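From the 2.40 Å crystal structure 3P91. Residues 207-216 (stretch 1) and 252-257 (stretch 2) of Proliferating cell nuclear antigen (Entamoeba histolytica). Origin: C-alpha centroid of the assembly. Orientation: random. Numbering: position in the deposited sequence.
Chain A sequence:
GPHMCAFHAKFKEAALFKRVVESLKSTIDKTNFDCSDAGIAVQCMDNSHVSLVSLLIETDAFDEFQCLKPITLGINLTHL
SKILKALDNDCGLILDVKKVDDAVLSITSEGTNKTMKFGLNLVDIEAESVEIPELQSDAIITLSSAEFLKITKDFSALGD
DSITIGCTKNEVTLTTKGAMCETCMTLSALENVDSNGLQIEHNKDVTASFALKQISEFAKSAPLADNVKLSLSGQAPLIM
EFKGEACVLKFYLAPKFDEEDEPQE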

# COMPACT_ATOMS: atom_id res chain seq x y z
N THR A 207 32.83 9.08 19.51
CA THR A 207 31.44 9.51 19.40
C THR A 207 31.39 10.74 18.51
O THR A 207 32.29 11.57 18.55
CB THR A 207 30.85 9.90 20.77
OG1 THR A 207 31.20 8.92 21.76
CG2 THR A 207 29.33 10.01 20.68
N ALA A 208 30.33 10.86 17.71
CA ALA A 208 30.17 12.00 16.82
C ALA A 208 28.72 12.16 16.39
O ALA A 208 27.98 11.19 16.36
CB ALA A 208 31.07 11.85 15.59
N SER A 209 28.33 13.39 16.06
CA SER A 209 26.97 13.68 15.58
C SER A 209 26.96 13.97 14.09
O SER A 209 27.92 14.52 13.55
CB SER A 209 26.38 14.86 16.33
OG SER A 209 26.30 14.59 17.71
N PHE A 210 25.85 13.63 13.44
CA PHE A 210 25.73 13.72 12.00
C PHE A 210 24.35 14.20 11.61
O PHE A 210 23.40 14.07 12.38
CB PHE A 210 25.97 12.34 11.39
CG PHE A 210 27.33 11.77 11.68
CD1 PHE A 210 28.42 12.11 10.89
CD2 PHE A 210 27.52 10.90 12.75
CE1 PHE A 210 29.68 11.59 11.15
CE2 PHE A 210 28.78 10.38 13.02
CZ PHE A 210 29.86 10.73 12.22
N ALA A 211 24.23 14.77 10.42
CA ALA A 211 22.92 15.14 9.90
C ALA A 211 22.10 13.87 9.72
O ALA A 211 22.50 12.98 8.99
CB ALA A 211 23.07 15.87 8.58
N LEU A 212 20.95 13.79 10.40
CA LEU A 212 20.14 12.58 10.33
C LEU A 212 19.54 12.38 8.94
O LEU A 212 19.40 11.24 8.48
CB LEU A 212 19.06 12.57 11.42
CG LEU A 212 18.03 11.42 11.45
CD1 LEU A 212 18.70 10.06 11.52
CD2 LEU A 212 17.06 11.60 12.61
N LYS A 213 19.21 13.47 8.27
CA LYS A 213 18.66 13.38 6.92
C LYS A 213 19.57 12.59 6.00
O LYS A 213 19.11 11.78 5.20
CB LYS A 213 18.39 14.77 6.33
N GLN A 214 20.87 12.83 6.11
CA GLN A 214 21.86 12.18 5.26
C GLN A 214 21.99 10.73 5.60
O GLN A 214 21.97 9.87 4.72
CB GLN A 214 23.22 12.83 5.48
CG GLN A 214 23.21 14.30 5.24
CD GLN A 214 23.17 14.59 3.78
OE1 GLN A 214 23.97 14.06 3.02
NE2 GLN A 214 22.23 15.43 3.38
N ILE A 215 22.19 10.46 6.88
CA ILE A 215 22.39 9.11 7.36
C ILE A 215 21.21 8.29 6.88
O ILE A 215 21.38 7.26 6.24
CB ILE A 215 22.47 9.07 8.89
CG1 ILE A 215 23.58 9.98 9.41
CG2 ILE A 215 22.67 7.64 9.38
CD1 ILE A 215 24.95 9.65 8.86
N SER A 216 20.02 8.80 7.17
CA SER A 216 18.79 8.07 6.87
C SER A 216 18.56 7.89 5.37
O SER A 216 17.98 6.88 4.96
CB SER A 216 17.60 8.76 7.54
OG SER A 216 17.22 9.92 6.82
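Stretch 2 252-257: YLAPKF

Stretch 2 runs antiparallel to the strand of stretch 1 (207-211), as the register shows: F210 lies nearest P255 (CA to CA, 5.0 Å) and S209 nearest K256 (CA to CA, 5.3 Å), so one chain ascends in number while the other descends. Its backbone is extended from Y252 to K256. Y252 and L253 end a strand, with phi/psi of -123/121 and -135/125; A254 (-77/141), P255 (-64/158) and K256 (-104/158) stay extended.

One direct hydrogen bond joins the two backbones, from K256 N to S209 O, at 2.6 Å and an N-H...O angle of 164°. The same carbonyl receives a CA-H...O contact from P255, with P255 CA 3.2 Å from S209 O. Two waters extend the pairing. The oxygen of one water lies 2.6 Å from S209 N, from which it accepts, and 2.6 Å from K256 O, to which the water donates; the oxygen of the other lies 2.9 Å from A211 N, accepting, and 2.8 Å from A254 O, to which the water donates. Water thus completes the link where the backbones do not bond directly.

L253 has the most area covered by the other stretch, 99 Å². Its CA-to-CB bond points toward stretch 1, and with chi1 t and chi2 p its CD2 lies 3.5 Å from I215 CD1, 3.7 Å from Q214 CB and 3.9 Å from F210 CB. This one methyl therefore packs against both the strand end and the first helical turn, where I215 N bonds to A211 O at 3.3 Å.

F210 follows with 60 Å². Its CB leaves sideways, but chi1 m and chi2 of -85° bring the ring nearer: CE1 is 3.6 Å from L253 O, which meets the ring at its edge, and 4.0 Å from P255 CB. P255 CB also lies 4.0 Å from A208 CB, extending the apolar contact along the strand.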

# COMPACT_ATOMS: atom_id res chain seq x y z
N TYR A 252 30.52 9.70 2.26
CA TYR A 252 31.41 10.39 3.18
C TYR A 252 30.69 11.56 3.79
O TYR A 252 30.24 12.46 3.07
CB TYR A 252 32.65 10.89 2.45
CG TYR A 252 33.50 9.79 1.87
CD1 TYR A 252 34.66 9.39 2.51
CD2 TYR A 252 33.15 9.14 0.69
CE1 TYR A 252 35.45 8.39 2.00
CE2 TYR A 252 33.93 8.13 0.16
CZ TYR A 252 35.09 7.76 0.83
OH TYR A 252 35.90 6.76 0.33
N LEU A 253 30.60 11.56 5.11
CA LEU A 253 29.88 12.61 5.82
C LEU A 253 30.65 13.13 7.03
O LEU A 253 31.03 12.38 7.93
CB LEU A 253 28.49 12.13 6.24
CG LEU A 253 27.62 13.19 6.91
CD1 LEU A 253 27.28 14.31 5.94
CD2 LEU A 253 26.36 12.57 7.48
N ALA A 254 30.87 14.44 7.05
CA ALA A 254 31.60 15.07 8.14
C ALA A 254 30.73 15.23 9.39
O ALA A 254 29.55 15.55 9.30
CB ALA A 254 32.14 16.41 7.69
N PRO A 255 31.31 15.00 10.57
CA PRO A 255 30.55 15.16 11.81
C PRO A 255 30.11 16.61 12.04
O PRO A 255 30.67 17.54 11.45
CB PRO A 255 31.55 14.71 12.88
CG PRO A 255 32.87 14.84 12.25
CD PRO A 255 32.69 14.54 10.81
N LYS A 256 29.07 16.80 12.86
CA LYS A 256 28.56 18.13 13.14
C LYS A 256 29.06 18.48 14.53
O LYS A 256 29.39 17.57 15.30
CB LYS A 256 27.04 18.15 13.09
N PHE A 257 29.13 19.77 14.86
CA PHE A 257 29.62 20.19 16.18
C PHE A 257 28.83 21.34 16.82
O PHE A 257 28.25 22.18 16.13
CB PHE A 257 31.11 20.54 16.12
CG PHE A 257 32.00 19.33 15.97
CD1 PHE A 257 32.14 18.42 17.02
CD2 PHE A 257 32.70 19.11 14.80
CE1 PHE A 257 32.96 17.31 16.88
CE2 PHE A 257 33.52 17.99 14.67
CZ PHE A 257 33.65 17.10 15.71
O HOH W 1 30.03 15.33 16.53
O HOH W 2 26.80 15.53 9.28